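PDB 1VPR: dinoflagellate luciferase from Lingulodinium polyedrum, which catalyses the oxidation of an open-tetrapyrrole luciferin by molecular oxygen with emission of blue light, here represented by the third of its three luciferase domains. Local coordinates for residues H59-C64 / A174-A179; A91-L96 / T167-Q172; R289-V294 / I298-Y303. All blocks are in the same frame, centred on the assembly; numbering follows the deposited sequence.

Contact 1. Residues H59-C64 / A174-A179; sequences HYLLEC and AFIKEA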
loop_
_atom_site.group_PDB
_atom_site.type_symbol
_atom_site.label_atom_id
_atom_site.label_comp_id
_atom_site.label_asym_id
_atom_site.label_seq_id
_atom_site.Cartn_x
_atom_site.Cartn_y
_atom_site.Cartn_z
ATOM N N HIS A 59 2.354 -17.229 -10.106
ATOM C CA HIS A 59 1.032 -17.614 -10.582
ATOM C C HIS A 59 0.002 -17.489 -9.466
ATOM O O HIS A 59 -1.173 -17.199 -9.722
ATOM C CB HIS A 59 1.031 -19.045 -11.111
ATOM C CG HIS A 59 1.737 -19.194 -12.418
ATOM N ND1 HIS A 59 3.108 -19.096 -12.536
ATOM C CD2 HIS A 59 1.258 -19.347 -13.674
ATOM C CE1 HIS A 59 3.439 -19.178 -13.813
ATOM N NE2 HIS A 59 2.334 -19.330 -14.523
ATOM N N TYR A 60 0.435 -17.719 -8.229
ATOM C CA TYR A 60 -0.470 -17.608 -7.092
ATOM C C TYR A 60 -0.804 -16.122 -6.902
ATOM O O TYR A 60 -1.961 -15.743 -6.699
ATOM C CB TYR A 60 0.198 -18.145 -5.830
ATOM C CG TYR A 60 -0.617 -17.929 -4.571
ATOM C CD1 TYR A 60 -1.807 -18.630 -4.346
ATOM C CD2 TYR A 60 -0.176 -17.035 -3.585
ATOM C CE1 TYR A 60 -2.535 -18.444 -3.161
ATOM C CE2 TYR A 60 -0.887 -16.848 -2.400
ATOM C CZ TYR A 60 -2.060 -17.549 -2.194
ATOM O OH TYR A 60 -2.760 -17.349 -1.025
ATOM N N LEU A 61 0.226 -15.285 -6.960
ATOM C CA LEU A 61 0.036 -13.848 -6.810
ATOM C C LEU A 61 -0.900 -13.315 -7.901
ATOM O O LEU A 61 -1.755 -12.469 -7.636
ATOM C CB LEU A 61 1.388 -13.122 -6.874
ATOM C CG LEU A 61 2.367 -13.403 -5.738
ATOM C CD1 LEU A 61 3.558 -12.467 -5.888
ATOM C CD2 LEU A 61 1.679 -13.207 -4.383
ATOM N N LEU A 62 -0.751 -13.806 -9.127
ATOM C CA LEU A 62 -1.623 -13.344 -10.196
ATOM C C LEU A 62 -3.067 -13.615 -9.858
ATOM O O LEU A 62 -3.930 -12.760 -10.072
ATOM C CB LEU A 62 -1.293 -14.014 -11.527
ATOM C CG LEU A 62 -0.245 -13.323 -12.392
ATOM C CD1 LEU A 62 -0.205 -14.024 -13.749
ATOM C CD2 LEU A 62 -0.612 -11.844 -12.589
ATOM N N GLU A 63 -3.347 -14.797 -9.321
ATOM C CA GLU A 63 -4.715 -15.101 -8.972
ATOM C C GLU A 63 -5.159 -14.266 -7.769
ATOM O O GLU A 63 -6.315 -13.871 -7.688
ATOM C CB GLU A 63 -4.871 -16.585 -8.669
ATOM C CG GLU A 63 -6.311 -17.021 -8.513
ATOM C CD GLU A 63 -6.418 -18.521 -8.313
ATOM O OE1 GLU A 63 -6.615 -18.969 -7.161
ATOM O OE2 GLU A 63 -6.281 -19.247 -9.317
ATOM N N CYS A 64 -4.250 -13.975 -6.846
ATOM C CA CYS A 64 -4.641 -13.176 -5.690
ATOM C C CYS A 64 -4.945 -11.746 -6.079
ATOM O O CYS A 64 -5.648 -11.039 -5.349
ATOM C CB CYS A 64 -3.558 -13.193 -4.611
ATOM S SG CYS A 64 -3.449 -14.754 -3.702
ATOM N N ALA A 174 0.619 -6.741 -14.306
ATOM C CA ALA A 174 1.238 -6.551 -15.611
ATOM C C ALA A 174 2.721 -6.928 -15.547
ATOM O O ALA A 174 3.239 -7.558 -16.482
ATOM C CB ALA A 174 1.070 -5.095 -16.068
ATOM N N PHE A 175 3.398 -6.567 -14.450
ATOM C CA PHE A 175 4.818 -6.897 -14.295
ATOM C C PHE A 175 5.018 -8.391 -14.071
ATOM O O PHE A 175 5.967 -8.977 -14.589
ATOM C CB PHE A 175 5.438 -6.109 -13.140
ATOM C CG PHE A 175 5.643 -4.670 -13.454
ATOM C CD1 PHE A 175 6.791 -4.253 -14.123
ATOM C CD2 PHE A 175 4.649 -3.738 -13.170
ATOM C CE1 PHE A 175 6.944 -2.927 -14.511
ATOM C CE2 PHE A 175 4.782 -2.413 -13.547
ATOM C CZ PHE A 175 5.932 -2.000 -14.224
ATOM N N ILE A 176 4.114 -9.005 -13.313
ATOM C CA ILE A 176 4.183 -10.433 -13.058
ATOM C C ILE A 176 3.969 -11.205 -14.362
ATOM O O ILE A 176 4.701 -12.152 -14.644
ATOM C CB ILE A 176 3.121 -10.878 -12.030
ATOM C CG1 ILE A 176 3.402 -10.211 -10.685
ATOM C CG2 ILE A 176 3.165 -12.403 -11.861
ATOM C CD1 ILE A 176 2.397 -10.557 -9.600
ATOM N N LYS A 177 2.976 -10.807 -15.156
ATOM C CA LYS A 177 2.715 -11.489 -16.425
ATOM C C LYS A 177 3.959 -11.422 -17.332
ATOM O O LYS A 177 4.231 -12.339 -18.101
ATOM C CB LYS A 177 1.508 -10.866 -17.119
ATOM N N GLU A 178 4.709 -10.331 -17.241
ATOM C CA GLU A 178 5.934 -10.185 -18.018
ATOM C C GLU A 178 6.961 -11.212 -17.554
ATOM O O GLU A 178 7.603 -11.871 -18.368
ATOM C CB GLU A 178 6.499 -8.781 -17.849
ATOM C CG GLU A 178 5.925 -7.800 -18.822
ATOM C CD GLU A 178 6.388 -8.079 -20.240
ATOM O OE1 GLU A 178 5.850 -7.453 -21.171
ATOM O OE2 GLU A 178 7.299 -8.919 -20.419
ATOM N N ALA A 179 7.105 -11.343 -16.236
ATOM C CA ALA A 179 8.029 -12.299 -15.640
ATOM C C ALA A 179 7.629 -13.730 -15.998
ATOM O O ALA A 179 8.485 -14.548 -16.323
ATOM C CB ALA A 179 8.049 -12.133 -14.127
#
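A helix-to-helix contact joins Leu61 and Leu62 of helix 57-65, in the helical bundle region, to Ile176 of helix 172-181, in the catalytic region. The backbones come nearest at Leu62 and Ile176, with their CA atoms 7.1 Å apart. Ile176 is buried and its CB points toward the other helix. Its two branches serve different partners. The short branch meets Leu62, with Ile176 CG2 3.6 Å from Leu62 CG. Leu62 CD2 settles against the branch point, 3.9 Å from Ile176 CB. The two side chains pass one another antiparallel, so the touch is alongside. The long branch has CG1 anti to the carbonyl carbon (chi1 -64°) and continues straight (chi2 179°). This carries Ile176 CD1 to within 3.9 Å of Leu61 CB. One isoleucine therefore spans two successive leucines.

The neighbours extend the apolar patch. Leu62 also touches Ala173 and Ile180, about a turn before and after Ile176. Leu61 packs on Phe38 and Leu43 of nearby loops. Tyr60 belongs to another side of the helix, where its OH is hydrogen-bonded to His34 and Asn28.

No hydrogen bond crosses between the two helices. The match rests on branched aliphatic shape and the exclusion of water, without a directional bond to fix the register.

Contact 2. Residues A91-L96 / T167-Q172; sequences AMTEKL and TVSGGQ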
loop_
_atom_site.group_PDB
_atom_site.type_symbol
_atom_site.label_atom_id
_atom_site.label_comp_id
_atom_site.label_asym_id
_atom_site.label_seq_id
_atom_site.Cartn_x
_atom_site.Cartn_y
_atom_site.Cartn_z
ATOM N N ALA A 91 -6.241 5.979 -23.401
ATOM C CA ALA A 91 -5.609 7.139 -24.029
ATOM C C ALA A 91 -5.391 8.288 -23.038
ATOM O O ALA A 91 -4.367 8.988 -23.085
ATOM C CB ALA A 91 -6.459 7.613 -25.203
HETATM N N MSE A 92 -6.346 8.505 -22.139
HETATM C CA MSE A 92 -6.155 9.577 -21.175
HETATM C C MSE A 92 -4.988 9.181 -20.283
HETATM O O MSE A 92 -4.169 10.016 -19.914
HETATM C CB MSE A 92 -7.408 9.767 -20.323
HETATM C CG MSE A 92 -8.622 10.179 -21.112
HETATM SE SE MSE A 92 -10.254 10.065 -20.059
HETATM C CE MSE A 92 -10.627 11.927 -19.884
ATOM N N THR A 93 -4.911 7.897 -19.934
ATOM C CA THR A 93 -3.843 7.413 -19.056
ATOM C C THR A 93 -2.454 7.549 -19.689
ATOM O O THR A 93 -1.488 7.969 -19.032
ATOM C CB THR A 93 -4.127 5.960 -18.634
ATOM O OG1 THR A 93 -5.390 5.911 -17.944
ATOM C CG2 THR A 93 -3.047 5.441 -17.694
ATOM N N GLU A 94 -2.351 7.216 -20.972
ATOM C CA GLU A 94 -1.078 7.340 -21.675
ATOM C C GLU A 94 -0.613 8.804 -21.636
ATOM O O GLU A 94 0.557 9.086 -21.381
ATOM C CB GLU A 94 -1.236 6.869 -23.115
ATOM N N LYS A 95 -1.528 9.741 -21.861
ATOM C CA LYS A 95 -1.165 11.155 -21.842
ATOM C C LYS A 95 -0.724 11.587 -20.440
ATOM O O LYS A 95 0.264 12.319 -20.291
ATOM C CB LYS A 95 -2.343 12.001 -22.346
ATOM C CG LYS A 95 -2.100 13.515 -22.348
ATOM C CD LYS A 95 -3.195 14.238 -23.153
ATOM C CE LYS A 95 -3.169 15.741 -22.894
ATOM N NZ LYS A 95 -1.767 16.267 -22.958
ATOM N N LEU A 96 -1.438 11.128 -19.408
ATOM C CA LEU A 96 -1.067 11.469 -18.031
ATOM C C LEU A 96 0.324 10.910 -17.682
ATOM O O LEU A 96 1.109 11.549 -16.974
ATOM C CB LEU A 96 -2.087 10.894 -17.044
ATOM C CG LEU A 96 -3.494 11.490 -17.023
ATOM C CD1 LEU A 96 -4.381 10.688 -16.061
ATOM C CD2 LEU A 96 -3.421 12.953 -16.582
ATOM N N THR A 167 -7.092 0.500 -10.790
ATOM C CA THR A 167 -5.780 0.711 -11.383
ATOM C C THR A 167 -5.802 0.634 -12.904
ATOM O O THR A 167 -6.282 -0.366 -13.486
ATOM C CB THR A 167 -4.798 -0.341 -10.875
ATOM O OG1 THR A 167 -4.808 -0.335 -9.441
ATOM C CG2 THR A 167 -3.393 -0.057 -11.405
ATOM N N VAL A 168 -5.253 1.663 -13.550
ATOM C CA VAL A 168 -5.217 1.674 -15.002
ATOM C C VAL A 168 -3.786 1.753 -15.527
ATOM O O VAL A 168 -3.538 1.657 -16.727
ATOM C CB VAL A 168 -6.121 2.812 -15.606
ATOM C CG1 VAL A 168 -7.592 2.477 -15.356
ATOM C CG2 VAL A 168 -5.773 4.190 -14.990
ATOM N N SER A 169 -2.829 1.896 -14.628
ATOM C CA SER A 169 -1.437 1.920 -15.055
ATOM C C SER A 169 -0.529 1.657 -13.881
ATOM O O SER A 169 -0.750 2.172 -12.782
ATOM C CB SER A 169 -1.057 3.258 -15.684
ATOM O OG SER A 169 0.325 3.235 -16.017
ATOM N N GLY A 170 0.492 0.837 -14.119
ATOM C CA GLY A 170 1.446 0.536 -13.070
ATOM C C GLY A 170 1.035 -0.595 -12.159
ATOM O O GLY A 170 1.621 -0.758 -11.086
ATOM N N GLY A 171 0.038 -1.374 -12.564
ATOM C CA GLY A 171 -0.384 -2.486 -11.743
ATOM C C GLY A 171 0.668 -3.579 -11.702
ATOM O O GLY A 171 1.364 -3.856 -12.711
ATOM N N GLN A 172 0.790 -4.227 -10.548
ATOM C CA GLN A 172 1.780 -5.287 -10.414
ATOM C C GLN A 172 1.501 -6.501 -11.278
ATOM O O GLN A 172 2.438 -7.154 -11.729
ATOM C CB GLN A 172 1.913 -5.744 -8.963
ATOM C CG GLN A 172 3.025 -6.776 -8.769
ATOM C CD GLN A 172 3.018 -7.398 -7.396
ATOM O OE1 GLN A 172 1.961 -7.757 -6.861
ATOM N NE2 GLN A 172 4.200 -7.542 -6.811
#
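Helix 87-100 passes beside the end of strand 163-169, where the CA atoms of Thr93 and Val168 are 7.2 Å apart. Strand 163-169 carries a classic beta bulge here. Val168 and Ser169 both stand opposite Phe302 of the neighbouring strand. The backbone of Val168 is turned out of the usual strand range (psi -5°). As a result the CB atoms of both bulge residues point toward the helix.

Thr93 is the helix residue that meets them, and it does so with both branches. Its hydroxyl lies beside its own backbone N (chi1 -59°) and is hydrogen-bonded back to Val89 O, one turn earlier in the helix. The same oxygen rests against a methyl group, with Thr93 OG1 3.4 Å from Val168 CG2. The threonine methyl takes the other residue of the bulge. Thr93 CG2 is 3.6 Å from Ser169 CB, so Ser169 offers its methylene carbon to this touch. Thr93 CG2 also lies 3.9 Å from the backbone oxygen Val168 O. The Thr93 and Val168 side chains meet at a slant. Val168 CG2, held between its own backbone N and carbonyl carbon, is the methyl that faces Thr93 OG1. No hydrogen bond joins the two segments, and the meeting is by van der Waals contact alone.

The surroundings widen this small contact. Thr93 also touches Phe287, and Val168 also touches Phe302 and Val304. Leu96, one turn on from Thr93, packs on Phe280, Phe287 and Phe302. Beyond the bulge, Gly170 takes a positive phi (85°) that suits glycine, and the chain leads on to helix 172-181. The arrangement is that of a helix packed against the bulged end of a strand of the calycin beta barrel, consistent with a cover on the outer face of its wall.

Contact 3. Residues R289-V294 / I298-Y303; sequences RQATEV and ISFVFY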
loop_
_atom_site.group_PDB
_atom_site.type_symbol
_atom_site.label_atom_id
_atom_site.label_comp_id
_atom_site.label_asym_id
_atom_site.label_seq_id
_atom_site.Cartn_x
_atom_site.Cartn_y
_atom_site.Cartn_z
ATOM N N ARG A 289 -3.234 9.816 -9.098
ATOM C CA ARG A 289 -1.894 9.447 -9.484
ATOM C C ARG A 289 -1.072 9.230 -8.234
ATOM O O ARG A 289 -1.001 10.088 -7.362
ATOM C CB ARG A 289 -1.208 10.516 -10.353
ATOM C CG ARG A 289 0.203 10.074 -10.791
ATOM C CD ARG A 289 0.989 11.205 -11.486
ATOM N NE ARG A 289 1.280 12.317 -10.570
ATOM C CZ ARG A 289 1.616 13.547 -10.970
ATOM N NH1 ARG A 289 1.865 14.497 -10.079
ATOM N NH2 ARG A 289 1.694 13.836 -12.265
ATOM N N GLN A 290 -0.465 8.055 -8.153
ATOM C CA GLN A 290 0.396 7.696 -7.030
ATOM C C GLN A 290 1.840 7.761 -7.541
ATOM O O GLN A 290 2.159 7.179 -8.575
ATOM C CB GLN A 290 0.063 6.267 -6.603
ATOM C CG GLN A 290 0.899 5.692 -5.475
ATOM C CD GLN A 290 0.427 4.310 -5.098
ATOM O OE1 GLN A 290 -0.734 4.118 -4.717
ATOM N NE2 GLN A 290 1.323 3.332 -5.208
ATOM N N ALA A 291 2.717 8.461 -6.826
ATOM C CA ALA A 291 4.101 8.578 -7.250
ATOM C C ALA A 291 4.991 8.215 -6.068
ATOM O O ALA A 291 4.971 8.901 -5.037
ATOM C CB ALA A 291 4.390 10.032 -7.724
ATOM N N THR A 292 5.766 7.147 -6.228
ATOM C CA THR A 292 6.668 6.660 -5.187
ATOM C C THR A 292 8.121 6.782 -5.635
ATOM O O THR A 292 8.465 6.386 -6.747
ATOM C CB THR A 292 6.404 5.193 -4.888
ATOM O OG1 THR A 292 5.005 5.007 -4.643
ATOM C CG2 THR A 292 7.185 4.747 -3.656
ATOM N N GLU A 293 8.973 7.299 -4.756
ATOM C CA GLU A 293 10.380 7.497 -5.109
ATOM C C GLU A 293 11.393 7.009 -4.094
ATOM O O GLU A 293 11.204 7.133 -2.884
ATOM C CB GLU A 293 10.649 8.989 -5.370
ATOM C CG GLU A 293 12.024 9.316 -5.993
ATOM C CD GLU A 293 13.163 9.484 -4.983
ATOM O OE1 GLU A 293 14.317 9.694 -5.439
ATOM O OE2 GLU A 293 12.918 9.419 -3.750
ATOM N N VAL A 294 12.472 6.444 -4.618
ATOM C CA VAL A 294 13.595 5.995 -3.815
ATOM C C VAL A 294 14.836 5.972 -4.722
ATOM O O VAL A 294 14.787 5.553 -5.897
ATOM C CB VAL A 294 13.342 4.608 -3.177
ATOM C CG1 VAL A 294 13.445 3.502 -4.212
ATOM C CG2 VAL A 294 14.305 4.402 -2.004
ATOM N N ILE A 298 11.509 7.220 -9.693
ATOM C CA ILE A 298 10.100 7.459 -9.410
ATOM C C ILE A 298 9.226 6.456 -10.141
ATOM O O ILE A 298 9.354 6.310 -11.356
ATOM C CB ILE A 298 9.661 8.860 -9.862
ATOM C CG1 ILE A 298 10.486 9.918 -9.129
ATOM C CG2 ILE A 298 8.167 9.055 -9.561
ATOM C CD1 ILE A 298 10.206 11.337 -9.575
ATOM N N SER A 299 8.349 5.767 -9.407
ATOM C CA SER A 299 7.415 4.790 -10.003
ATOM C C SER A 299 5.980 5.327 -9.867
ATOM O O SER A 299 5.575 5.686 -8.758
ATOM C CB SER A 299 7.502 3.452 -9.275
ATOM O OG SER A 299 8.793 2.889 -9.374
ATOM N N PHE A 300 5.229 5.381 -10.978
ATOM C CA PHE A 300 3.850 5.873 -10.983
ATOM C C PHE A 300 2.771 4.790 -11.083
ATOM O O PHE A 300 2.939 3.785 -11.778
ATOM C CB PHE A 300 3.606 6.848 -12.156
ATOM C CG PHE A 300 4.444 8.093 -12.109
ATOM C CD1 PHE A 300 5.645 8.172 -12.824
ATOM C CD2 PHE A 300 4.046 9.176 -11.337
ATOM C CE1 PHE A 300 6.429 9.311 -12.762
ATOM C CE2 PHE A 300 4.830 10.326 -11.269
ATOM C CZ PHE A 300 6.019 10.392 -11.979
ATOM N N VAL A 301 1.670 5.002 -10.359
ATOM C CA VAL A 301 0.521 4.104 -10.418
ATOM C C VAL A 301 -0.642 5.051 -10.688
ATOM O O VAL A 301 -0.748 6.104 -10.041
ATOM C CB VAL A 301 0.272 3.336 -9.066
ATOM C CG1 VAL A 301 -0.990 2.466 -9.193
ATOM C CG2 VAL A 301 1.468 2.451 -8.742
ATOM N N PHE A 302 -1.482 4.722 -11.669
ATOM C CA PHE A 302 -2.658 5.549 -11.973
ATOM C C PHE A 302 -3.919 4.740 -11.753
ATOM O O PHE A 302 -3.973 3.549 -12.120
ATOM C CB PHE A 302 -2.659 6.037 -13.431
ATOM C CG PHE A 302 -1.646 7.115 -13.718
ATOM C CD1 PHE A 302 -0.320 6.788 -13.971
ATOM C CD2 PHE A 302 -2.021 8.452 -13.720
ATOM C CE1 PHE A 302 0.620 7.777 -14.226
ATOM C CE2 PHE A 302 -1.092 9.445 -13.977
ATOM C CZ PHE A 302 0.232 9.105 -14.230
ATOM N N TYR A 303 -4.933 5.392 -11.174
ATOM C CA TYR A 303 -6.236 4.769 -10.905
ATOM C C TYR A 303 -7.316 5.696 -11.421
ATOM O O TYR A 303 -7.146 6.930 -11.428
ATOM C CB TYR A 303 -6.505 4.621 -9.397
ATOM C CG TYR A 303 -5.384 4.033 -8.556
ATOM C CD1 TYR A 303 -4.344 4.833 -8.071
ATOM C CD2 TYR A 303 -5.419 2.706 -8.172
ATOM C CE1 TYR A 303 -3.368 4.307 -7.206
ATOM C CE2 TYR A 303 -4.452 2.169 -7.301
ATOM C CZ TYR A 303 -3.437 2.979 -6.821
ATOM O OH TYR A 303 -2.526 2.454 -5.920
HETATM O O HOH W 1 3.883 4.539 -6.992
HETATM O O HOH W 2 10.618 3.828 -7.288
#
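Arg289 runs alongside Phe302 in the same direction, with the arginine chain over one face of the ring. This is a CH-pi contact: Arg289 CG is 3.9 Å from the Phe302 ring centroid and 27° off the ring normal. Arg289 CD, one carbon further, reaches Phe300 CD2 at 3.7 Å. Phe300 CE2 then stands over one face of the guanidinium, the two planes 55° apart. The guanidinium makes a salt bridge to Asp103. Ala291 CB meets the same ring, 3.6 Å from Phe300 CE2.

Gln290 occupies the other face of the sheet. Its chain is extended, with CG anti to the backbone N, and it runs alongside Val301. Gln290 NE2 lies 3.6 Å from Val301 CG2. Gln290 OE1 accepts a 2.7 Å hydrogen bond from Tyr303 OH. The oxygen sits at the tyrosine ring edge, while the hydroxyl is lifted 45° out of the amide plane. Arg277 gives OE1 a second bond. A leucine in place of Gln290 would probably leave the Tyr303 hydroxyl and Arg277 without this shared acceptor. A water donates to Thr292 OG1 and Ser299 O, and the Thr292 hydroxyl is also hydrogen-bonded to His200 O.

Paired backbone hydrogen bonds link Gln290 with Val301 and Thr292 with Ser299. Together they make a regular antiparallel beta hairpin in the wall of the calycin barrel.

In the fold
Contacts 2 and 3 hold the same sheet, since strands 163-169 and 297-307 are neighbours in it. They touch directly: the backbone of Phe302 pairs with both Val168 and Ser169. Contact 3 is buried and mixes backbone ladder, polar groups and rings. Contact 2 is only partly buried and has no bond across its segments. Contact 1 is also buried, but lies away from the sheet, its centre about 19 Å from that of contact 3. It is purely aliphatic and ties the helical bundle region to the catalytic region. Its helix 172-181 directly follows the strand of contact 2, so the chain itself links them.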